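Local coordinates for protein tapirin (Caldicellulosiruptor hydrothermalis, PDB 6N2C) that probably anchors the bacterium to plant biomass by binding cellulose, using a zinc-containing beta-helix domain, at residues Asn179-Thr184 / Thr463-Leu468. Numbering follows the deposited sequence.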
# COMPACT_ATOMS: atom_id res chain seq x y z
N ASN A 179 -4.82 11.89 -13.93
CA ASN A 179 -3.59 11.41 -14.57
C ASN A 179 -3.39 9.88 -14.50
O ASN A 179 -2.63 9.36 -15.28
CB ASN A 179 -2.31 11.97 -14.02
CG ASN A 179 -2.16 13.47 -14.19
OD1 ASN A 179 -1.68 14.12 -13.26
ND2 ASN A 179 -2.48 13.99 -15.30
N ILE A 180 -4.06 9.19 -13.61
CA ILE A 180 -4.03 7.72 -13.60
C ILE A 180 -4.38 7.13 -14.99
O ILE A 180 -3.91 6.07 -15.37
CB ILE A 180 -4.84 7.17 -12.41
CG1 ILE A 180 -3.96 7.32 -11.13
CG2 ILE A 180 -5.18 5.72 -12.58
CD1 ILE A 180 -4.78 7.23 -9.82
N PHE A 181 -5.28 7.85 -15.72
CA PHE A 181 -5.78 7.36 -17.00
C PHE A 181 -5.02 7.94 -18.15
O PHE A 181 -5.36 7.62 -19.30
CB PHE A 181 -7.24 7.73 -17.14
CG PHE A 181 -8.06 7.23 -16.00
CD1 PHE A 181 -8.45 5.93 -15.92
CD2 PHE A 181 -8.36 8.09 -14.93
CE1 PHE A 181 -9.16 5.49 -14.82
CE2 PHE A 181 -9.07 7.65 -13.86
CZ PHE A 181 -9.47 6.35 -13.79
N ASP A 182 -3.99 8.72 -17.88
CA ASP A 182 -3.12 9.28 -18.90
C ASP A 182 -1.75 8.62 -18.89
O ASP A 182 -0.85 8.95 -18.05
CB ASP A 182 -3.01 10.77 -18.68
CG ASP A 182 -2.18 11.48 -19.73
OD1 ASP A 182 -1.40 10.84 -20.43
OD2 ASP A 182 -2.27 12.79 -19.75
N PHE A 183 -1.55 7.74 -19.89
CA PHE A 183 -0.29 6.98 -19.89
C PHE A 183 0.92 7.74 -20.34
O PHE A 183 2.01 7.16 -20.46
CB PHE A 183 -0.51 5.56 -20.47
CG PHE A 183 -1.26 4.70 -19.54
CD1 PHE A 183 -0.56 3.97 -18.58
CD2 PHE A 183 -2.65 4.79 -19.47
CE1 PHE A 183 -1.27 3.29 -17.61
CE2 PHE A 183 -3.36 4.08 -18.54
CZ PHE A 183 -2.60 3.35 -17.57
N THR A 184 0.81 9.06 -20.61
CA THR A 184 2.00 9.85 -20.78
C THR A 184 2.58 10.34 -19.40
O THR A 184 3.61 11.11 -19.39
CB THR A 184 1.79 11.13 -21.64
OG1 THR A 184 0.95 12.04 -20.95
CG2 THR A 184 1.20 10.73 -23.00
N THR A 463 -6.62 -0.86 -20.32
CA THR A 463 -6.63 -0.93 -21.80
C THR A 463 -7.55 0.03 -22.56
O THR A 463 -7.36 0.14 -23.78
CB THR A 463 -6.90 -2.38 -22.33
OG1 THR A 463 -8.19 -2.78 -21.94
CG2 THR A 463 -5.89 -3.34 -21.84
N ASN A 464 -8.51 0.72 -21.93
CA ASN A 464 -9.16 1.78 -22.60
C ASN A 464 -8.19 2.86 -23.05
O ASN A 464 -8.43 3.53 -24.05
CB ASN A 464 -10.26 2.45 -21.73
CG ASN A 464 -11.60 1.80 -21.87
OD1 ASN A 464 -11.72 0.56 -22.03
ND2 ASN A 464 -12.69 2.64 -21.64
N TRP A 465 -7.08 3.05 -22.32
CA TRP A 465 -6.14 4.13 -22.53
C TRP A 465 -4.71 3.77 -22.99
O TRP A 465 -3.92 4.62 -23.46
CB TRP A 465 -6.09 4.97 -21.20
CG TRP A 465 -7.43 5.47 -20.83
CD1 TRP A 465 -8.06 6.53 -21.34
CD2 TRP A 465 -8.36 4.85 -19.89
NE1 TRP A 465 -9.31 6.65 -20.75
CE2 TRP A 465 -9.51 5.63 -19.87
CE3 TRP A 465 -8.30 3.72 -19.07
CZ2 TRP A 465 -10.61 5.33 -19.06
CZ3 TRP A 465 -9.37 3.39 -18.29
CH2 TRP A 465 -10.54 4.18 -18.30
N ILE A 466 -4.33 2.52 -22.87
CA ILE A 466 -3.04 2.08 -23.29
C ILE A 466 -3.19 0.71 -23.91
O ILE A 466 -3.63 -0.26 -23.27
CB ILE A 466 -1.90 2.13 -22.19
CG1 ILE A 466 -0.59 1.74 -22.80
CG2 ILE A 466 -2.23 1.32 -20.96
CD1 ILE A 466 0.67 1.96 -22.00
N ARG A 467 -2.71 0.57 -25.14
CA ARG A 467 -3.05 -0.62 -25.98
C ARG A 467 -1.77 -1.05 -26.67
O ARG A 467 -1.56 -0.72 -27.87
CB ARG A 467 -4.11 -0.25 -27.02
CG ARG A 467 -5.39 0.13 -26.32
CD ARG A 467 -6.51 0.46 -27.25
NE ARG A 467 -7.60 1.02 -26.53
CZ ARG A 467 -8.67 1.55 -27.11
NH1 ARG A 467 -8.89 1.41 -28.44
NH2 ARG A 467 -9.55 2.22 -26.36
N LEU A 468 -0.95 -1.83 -25.97
CA LEU A 468 0.31 -2.23 -26.55
C LEU A 468 0.14 -3.16 -27.74
O LEU A 468 1.01 -3.26 -28.59
CB LEU A 468 1.29 -2.73 -25.51
CG LEU A 468 1.62 -1.70 -24.42
CD1 LEU A 468 2.51 -2.30 -23.32
CD2 LEU A 468 2.16 -0.40 -24.98
O HOH W 1 -3.36 7.31 -21.96
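F181 presents its ring edge to one face of the W465 indole, an edge-to-face pair with the phenyl and six-membered ring centroids 4.8 Å apart and their planes at 58°. Among the side-chain atoms, CD1 of F181 comes nearest, 3.6 Å from CZ3 of W465 near the rim of the indole, while CB of F181 makes a CH-pi contact over the five-membered ring, 4.1 Å from its centroid. The two side chains run side by side in the same direction, and CB of N464 lies against the opposite indole face, toward its rim. The second pair, F183 with I466, meets at about a right angle: CG2 of I466 sits over the centre of the F183 ring, 3.6 Å from the centroid, in a CH-pi contact. With CG1 of I466 anti to its backbone N (chi1 -176°), the CG2 branch is the one that lies over the ring. CB of W465 links the pairs, lying 3.9 Å from CD2 at the edge of the F183 ring and 3.3 Å from the carbonyl O of F181. No direct hydrogen bond crosses between the segments; a water accepts from F183 N at 2.8 Å and is also hydrogen-bonded to W465 O. Replacing W465 with an alanine would probably strip F181 of its aromatic partner, open a gap beside it and leave E572, which accepts from NE1 of W465, without that donor. D182 OD1 accepts from the backbone N of T184, an Asx turn, and also from its OG1, both from the same face of the carboxylate. Backbone bonds tie W465 to K570 and R467 to I568. Away from the zinc site, this buried contact joins the loop leading into beta-helix strand 186-190 to the loop between helix 451-457 and strand 483-488; F181 packs against that helix, F183 stacks on Y186, and I466 rests on F189.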